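Local coordinates for Ketoacyl_synth_N domain-containing protein (Photorhabdus luminescens subsp. laumondii, PDB 6SMO) that probably takes part in polyketide or fatty-acid chain building as a ketoacyl-synthase family subunit, pairing with a ketosynthase chain and lining a pocket that holds a poly-oxo dodecanal, at residues C[94-99]-C[146-151]; C[168-173]-C[225-230]. All coordinates share one frame; numbering follows the deposited sequence.

Contact 1 of 2, residues C[94-99]-C[146-151]; sequences NRVGIY and YGFSAQ
Phe148 lays its ring against Val96, and following it outward from the backbone gives most of this contact. Its CB sits 3.4 Å from Val96 O and 4.0 Å from Ile98 CD1. CG stands anti to its own carbonyl carbon (chi1 -60°), 3.5 Å from Val96 CG1. That methyl stands over the centre of one ring face in a CH-pi contact, 3.4 Å from the centroid. The opposite face carries Tyr146 CB, offset toward the rim. Ile98 CD1 comes to the edge, in the ring plane, 4.0 Å from Phe148 CD2; farther out, CE1, CE2 and CZ still have Val96 CG1 as their nearest partner across the contact.

Beyond the ring the loop is pinned to the strand by polar groups. Ala150 N donates to Val96 O at 3.0 Å, approaching from above the carbonyl plane. One residue on, the extended Gln151 side chain sends NE2 to Tyr99 OH at 2.8 Å; the bond is fairly straight (164°) and lies in the amide plane. Ser149 OG turns back to Gly147 O.

This is the loop leaving helix 137-146, passing the start of strand 96-101 within the ketoacyl-synthase N-terminal domain. Neighbouring strand 180-187 touches both Val96 and Phe148 through Leu182, helix 137-146 covers Ile98, and Asn293 of the partner PKS_KS chain hydrogen-bonds Phe148 O.

Contact 2 of 2, residues C[168-173]-C[225-230]; sequences YAAEAI and LVLEER
Ile173 rests its CD1 on one face of the flat peptide joining Leu227 to Glu228, 3.8 Å from Leu227 C and almost straight above that carbon. At the edges of this peptide, backbone hydrogen bonds tie Leu227 to Met181 and Glu228 to Val6 on the flanking strands. Here a helix is laid on a sheet of the thiolase-type fold: the axes of 168-173 and 225-229 run in nearly the same direction, 22° apart, with a closest approach of 8.5 Å.

Ile173 supplies both branches. CG1 is anti to its carbonyl carbon (chi1 -62°) and leads to CD1, which also meets Leu227 CB at 3.8 Å; CG2, anti to the backbone N, goes instead toward Glu229, 3.7 Å from its N and 3.8 Å from its CB. The side chains meet through carbon alone, while the two carboxylates of the strand are bonded elsewhere. Glu229 is the N-cap of helix 230-235, its carboxylate taking the backbone N-H groups of Gln231 and His232. Glu228 CB is directed away from helix 168-173, and its carboxylate is held by Thr8 and Arg236 through OE2 and by His232 through OE1.

Around the pair, Val5 of strand 5-13 and Met181 of strand 180-187 also pack on Ile173. One turn earlier on the helix, the small Ala170 meets the far end of the same leucine, its CB lying 4.0 Å from Leu227 CD2.

Of the four segments, 94-99 on strand 96-101 comes first; contact 1 brings the loop after helix 137-146 back to it, closing an excursion that includes the ligand-lining residues Val129, Ala130, Trp133 and Phe134. Only then does the chain enter helix 161-175, and contact 2 closes a second loop, through strand 180-187 and helix 192-204, when strand 218-229 arrives under that helix. The loops are therefore in series, neither nested nor crossed. They share one sheet: strand 180-187 pairs with both 96-101 and 218-229. With centres about 12 Å apart, the contacts also meet directly, where Tyr99 CG packs 3.8 Å from Ala169 CB.

Contact 1 of 2, residues C[94-99]-C[146-151]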
loop_
_atom_site.group_PDB
_atom_site.type_symbol
_atom_site.label_atom_id
_atom_site.label_comp_id
_atom_site.label_asym_id
_atom_site.label_seq_id
_atom_site.Cartn_x
_atom_site.Cartn_y
_atom_site.Cartn_z
ATOM N N ASN C 94 7.316 -5.580 -18.454
ATOM C CA ASN C 94 6.167 -4.632 -18.507
ATOM C C ASN C 94 4.834 -5.390 -18.437
ATOM O O ASN C 94 3.806 -4.721 -18.211
ATOM C CB ASN C 94 6.209 -3.754 -19.762
ATOM C CG ASN C 94 7.407 -2.827 -19.810
ATOM O OD1 ASN C 94 8.192 -2.764 -18.866
ATOM N ND2 ASN C 94 7.552 -2.100 -20.906
ATOM N N ARG C 95 4.841 -6.715 -18.634
ATOM C CA ARG C 95 3.620 -7.567 -18.684
ATOM C C ARG C 95 3.583 -8.539 -17.494
ATOM O O ARG C 95 2.904 -9.580 -17.615
ATOM C CB ARG C 95 3.571 -8.339 -20.007
ATOM C CG ARG C 95 3.624 -7.466 -21.254
ATOM C CD ARG C 95 2.515 -6.431 -21.324
ATOM N NE ARG C 95 1.183 -7.017 -21.239
ATOM C CZ ARG C 95 0.048 -6.324 -21.179
ATOM N NH1 ARG C 95 0.067 -5.001 -21.190
ATOM N NH2 ARG C 95 -1.108 -6.960 -21.106
ATOM N N VAL C 96 4.268 -8.217 -16.390
ATOM C CA VAL C 96 4.266 -9.033 -15.135
ATOM C C VAL C 96 4.098 -8.093 -13.936
ATOM O O VAL C 96 4.903 -7.148 -13.811
ATOM C CB VAL C 96 5.541 -9.887 -14.990
ATOM C CG1 VAL C 96 5.444 -10.827 -13.796
ATOM C CG2 VAL C 96 5.856 -10.669 -16.256
ATOM N N GLY C 97 3.092 -8.355 -13.092
ATOM C CA GLY C 97 2.788 -7.574 -11.876
ATOM C C GLY C 97 2.894 -8.422 -10.620
ATOM O O GLY C 97 3.054 -9.654 -10.747
ATOM N N ILE C 98 2.817 -7.782 -9.449
ATOM C CA ILE C 98 2.925 -8.429 -8.105
ATOM C C ILE C 98 1.793 -7.900 -7.218
ATOM O O ILE C 98 1.797 -6.689 -6.930
ATOM C CB ILE C 98 4.306 -8.159 -7.471
ATOM C CG1 ILE C 98 5.459 -8.559 -8.396
ATOM C CG2 ILE C 98 4.417 -8.840 -6.114
ATOM C CD1 ILE C 98 6.738 -7.803 -8.133
ATOM N N TYR C 99 0.872 -8.775 -6.798
ATOM C CA TYR C 99 -0.252 -8.450 -5.880
ATOM C C TYR C 99 -0.003 -9.103 -4.516
ATOM O O TYR C 99 0.209 -10.329 -4.459
ATOM C CB TYR C 99 -1.592 -8.868 -6.491
ATOM C CG TYR C 99 -2.264 -7.770 -7.275
ATOM C CD1 TYR C 99 -1.755 -7.352 -8.495
ATOM C CD2 TYR C 99 -3.392 -7.129 -6.789
ATOM C CE1 TYR C 99 -2.359 -6.337 -9.219
ATOM C CE2 TYR C 99 -4.007 -6.112 -7.501
ATOM C CZ TYR C 99 -3.489 -5.714 -8.721
ATOM O OH TYR C 99 -4.088 -4.714 -9.430
ATOM N N TYR C 146 13.349 -9.420 -9.483
ATOM C CA TYR C 146 12.845 -10.051 -10.735
ATOM C C TYR C 146 12.699 -9.016 -11.859
ATOM O O TYR C 146 12.767 -9.418 -13.038
ATOM C CB TYR C 146 11.519 -10.770 -10.470
ATOM C CG TYR C 146 11.620 -11.926 -9.507
ATOM C CD1 TYR C 146 12.216 -13.119 -9.884
ATOM C CD2 TYR C 146 11.124 -11.830 -8.216
ATOM C CE1 TYR C 146 12.316 -14.187 -9.005
ATOM C CE2 TYR C 146 11.215 -12.887 -7.325
ATOM C CZ TYR C 146 11.814 -14.071 -7.721
ATOM O OH TYR C 146 11.907 -15.116 -6.849
ATOM N N GLY C 147 12.487 -7.740 -11.518
ATOM C CA GLY C 147 12.405 -6.627 -12.486
ATOM C C GLY C 147 11.003 -6.436 -13.042
ATOM O O GLY C 147 10.873 -5.731 -14.064
ATOM N N PHE C 148 9.985 -7.021 -12.397
ATOM C CA PHE C 148 8.560 -6.964 -12.824
ATOM C C PHE C 148 8.052 -5.522 -12.691
ATOM O O PHE C 148 8.206 -4.931 -11.601
ATOM C CB PHE C 148 7.709 -7.947 -12.012
ATOM C CG PHE C 148 8.104 -9.400 -12.125
ATOM C CD1 PHE C 148 8.611 -9.921 -13.308
ATOM C CD2 PHE C 148 7.942 -10.258 -11.047
ATOM C CE1 PHE C 148 8.964 -11.259 -13.402
ATOM C CE2 PHE C 148 8.293 -11.595 -11.144
ATOM C CZ PHE C 148 8.801 -12.095 -12.321
ATOM N N SER C 149 7.462 -4.984 -13.766
ATOM C CA SER C 149 7.196 -3.533 -13.962
ATOM C C SER C 149 5.704 -3.219 -14.159
ATOM O O SER C 149 5.380 -2.016 -14.200
ATOM C CB SER C 149 8.013 -3.006 -15.113
ATOM O OG SER C 149 9.401 -3.079 -14.821
ATOM N N ALA C 150 4.827 -4.225 -14.269
ATOM C CA ALA C 150 3.375 -4.033 -14.515
ATOM C C ALA C 150 2.661 -3.653 -13.213
ATOM O O ALA C 150 3.283 -3.761 -12.136
ATOM C CB ALA C 150 2.762 -5.270 -15.123
ATOM N N GLN C 151 1.395 -3.235 -13.329
ATOM C CA GLN C 151 0.503 -2.829 -12.208
ATOM C C GLN C 151 0.716 -3.776 -11.020
ATOM O O GLN C 151 0.548 -4.994 -11.205
ATOM C CB GLN C 151 -0.956 -2.842 -12.674
ATOM C CG GLN C 151 -1.946 -2.337 -11.633
ATOM C CD GLN C 151 -3.339 -2.211 -12.198
ATOM O OE1 GLN C 151 -3.580 -1.468 -13.147
ATOM N NE2 GLN C 151 -4.273 -2.943 -11.614
#

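Contact 2 of 2, residues C[168-173]-C[225-230]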
loop_
_atom_site.group_PDB
_atom_site.type_symbol
_atom_site.label_atom_id
_atom_site.label_comp_id
_atom_site.label_asym_id
_atom_site.label_seq_id
_atom_site.Cartn_x
_atom_site.Cartn_y
_atom_site.Cartn_z
ATOM N N TYR C 168 -8.220 -9.456 -7.640
ATOM C CA TYR C 168 -7.980 -8.222 -8.436
ATOM C C TYR C 168 -6.748 -8.402 -9.334
ATOM O O TYR C 168 -6.625 -7.649 -10.320
ATOM C CB TYR C 168 -7.871 -6.999 -7.521
ATOM C CG TYR C 168 -9.182 -6.593 -6.898
ATOM C CD1 TYR C 168 -10.234 -6.145 -7.682
ATOM C CD2 TYR C 168 -9.382 -6.671 -5.529
ATOM C CE1 TYR C 168 -11.448 -5.779 -7.122
ATOM C CE2 TYR C 168 -10.589 -6.307 -4.953
ATOM C CZ TYR C 168 -11.626 -5.860 -5.753
ATOM O OH TYR C 168 -12.816 -5.502 -5.189
ATOM N N ALA C 169 -5.875 -9.363 -9.014
ATOM C CA ALA C 169 -4.752 -9.799 -9.879
ATOM C C ALA C 169 -5.318 -10.530 -11.102
ATOM O O ALA C 169 -4.780 -10.337 -12.209
ATOM C CB ALA C 169 -3.794 -10.674 -9.108
ATOM N N ALA C 170 -6.368 -11.334 -10.901
ATOM C CA ALA C 170 -7.104 -12.060 -11.964
ATOM C C ALA C 170 -7.844 -11.057 -12.860
ATOM O O ALA C 170 -7.829 -11.247 -14.092
ATOM C CB ALA C 170 -8.050 -13.064 -11.351
ATOM N N GLU C 171 -8.461 -10.031 -12.261
ATOM C CA GLU C 171 -9.197 -8.953 -12.982
ATOM C C GLU C 171 -8.230 -8.163 -13.873
ATOM O O GLU C 171 -8.642 -7.772 -14.982
ATOM C CB GLU C 171 -9.916 -8.021 -12.002
ATOM C CG GLU C 171 -11.405 -8.298 -11.888
ATOM C CD GLU C 171 -12.200 -7.977 -13.144
ATOM O OE1 GLU C 171 -13.082 -8.782 -13.506
ATOM O OE2 GLU C 171 -11.934 -6.921 -13.757
ATOM N N ALA C 172 -7.000 -7.931 -13.401
ATOM C CA ALA C 172 -5.925 -7.240 -14.153
ATOM C C ALA C 172 -5.557 -8.060 -15.398
ATOM O O ALA C 172 -5.339 -7.443 -16.460
ATOM C CB ALA C 172 -4.730 -7.010 -13.261
ATOM N N ILE C 173 -5.503 -9.391 -15.270
ATOM C CA ILE C 173 -5.245 -10.339 -16.398
ATOM C C ILE C 173 -6.481 -10.370 -17.307
ATOM O O ILE C 173 -6.296 -10.407 -18.541
ATOM C CB ILE C 173 -4.872 -11.748 -15.886
ATOM C CG1 ILE C 173 -3.582 -11.734 -15.061
ATOM C CG2 ILE C 173 -4.779 -12.738 -17.040
ATOM C CD1 ILE C 173 -3.391 -12.958 -14.196
ATOM N N LEU C 225 0.605 -17.616 -5.453
ATOM C CA LEU C 225 0.173 -18.318 -6.690
ATOM C C LEU C 225 0.730 -17.564 -7.902
ATOM O O LEU C 225 0.833 -16.323 -7.828
ATOM C CB LEU C 225 -1.359 -18.367 -6.739
ATOM C CG LEU C 225 -2.041 -19.125 -5.602
ATOM C CD1 LEU C 225 -2.375 -18.197 -4.443
ATOM C CD2 LEU C 225 -3.302 -19.820 -6.096
ATOM N N VAL C 226 1.078 -18.291 -8.968
ATOM C CA VAL C 226 1.446 -17.720 -10.296
ATOM C C VAL C 226 0.205 -17.781 -11.194
ATOM O O VAL C 226 0.031 -18.794 -11.900
ATOM C CB VAL C 226 2.647 -18.451 -10.929
ATOM C CG1 VAL C 226 3.034 -17.853 -12.275
ATOM C CG2 VAL C 226 3.849 -18.473 -9.999
ATOM N N LEU C 227 -0.636 -16.746 -11.132
ATOM C CA LEU C 227 -1.780 -16.535 -12.060
ATOM C C LEU C 227 -1.234 -16.004 -13.389
ATOM O O LEU C 227 -0.354 -15.121 -13.350
ATOM C CB LEU C 227 -2.777 -15.548 -11.439
ATOM C CG LEU C 227 -3.947 -16.174 -10.681
ATOM C CD1 LEU C 227 -3.464 -17.158 -9.625
ATOM C CD2 LEU C 227 -4.815 -15.095 -10.050
ATOM N N GLU C 228 -1.720 -16.532 -14.516
ATOM C CA GLU C 228 -1.383 -16.016 -15.870
ATOM C C GLU C 228 -2.513 -16.327 -16.858
ATOM O O GLU C 228 -3.317 -17.241 -16.587
ATOM C CB GLU C 228 -0.043 -16.576 -16.354
ATOM C CG GLU C 228 0.036 -18.091 -16.373
ATOM C CD GLU C 228 1.319 -18.622 -16.990
ATOM O OE1 GLU C 228 1.477 -18.500 -18.222
ATOM O OE2 GLU C 228 2.167 -19.139 -16.236
ATOM N N GLU C 229 -2.548 -15.575 -17.962
ATOM C CA GLU C 229 -3.573 -15.657 -19.038
ATOM C C GLU C 229 -3.512 -17.048 -19.679
ATOM O O GLU C 229 -2.393 -17.576 -19.841
ATOM C CB GLU C 229 -3.341 -14.532 -20.050
ATOM C CG GLU C 229 -4.517 -14.280 -20.976
ATOM C CD GLU C 229 -4.433 -14.975 -22.324
ATOM O OE1 GLU C 229 -5.426 -15.621 -22.718
ATOM O OE2 GLU C 229 -3.378 -14.861 -22.980
ATOM N N ARG C 230 -4.676 -17.613 -20.021
ATOM C CA ARG C 230 -4.845 -19.033 -20.435
ATOM C C ARG C 230 -4.063 -19.301 -21.728
ATOM O O ARG C 230 -3.359 -20.329 -21.781
ATOM C CB ARG C 230 -6.328 -19.368 -20.616
ATOM C CG ARG C 230 -6.610 -20.846 -20.849
ATOM C CD ARG C 230 -8.086 -21.175 -20.746
ATOM N NE ARG C 230 -8.369 -22.557 -21.111
ATOM C CZ ARG C 230 -8.480 -23.018 -22.357
ATOM N NH1 ARG C 230 -8.743 -24.297 -22.562
ATOM N NH2 ARG C 230 -8.328 -22.209 -23.394
#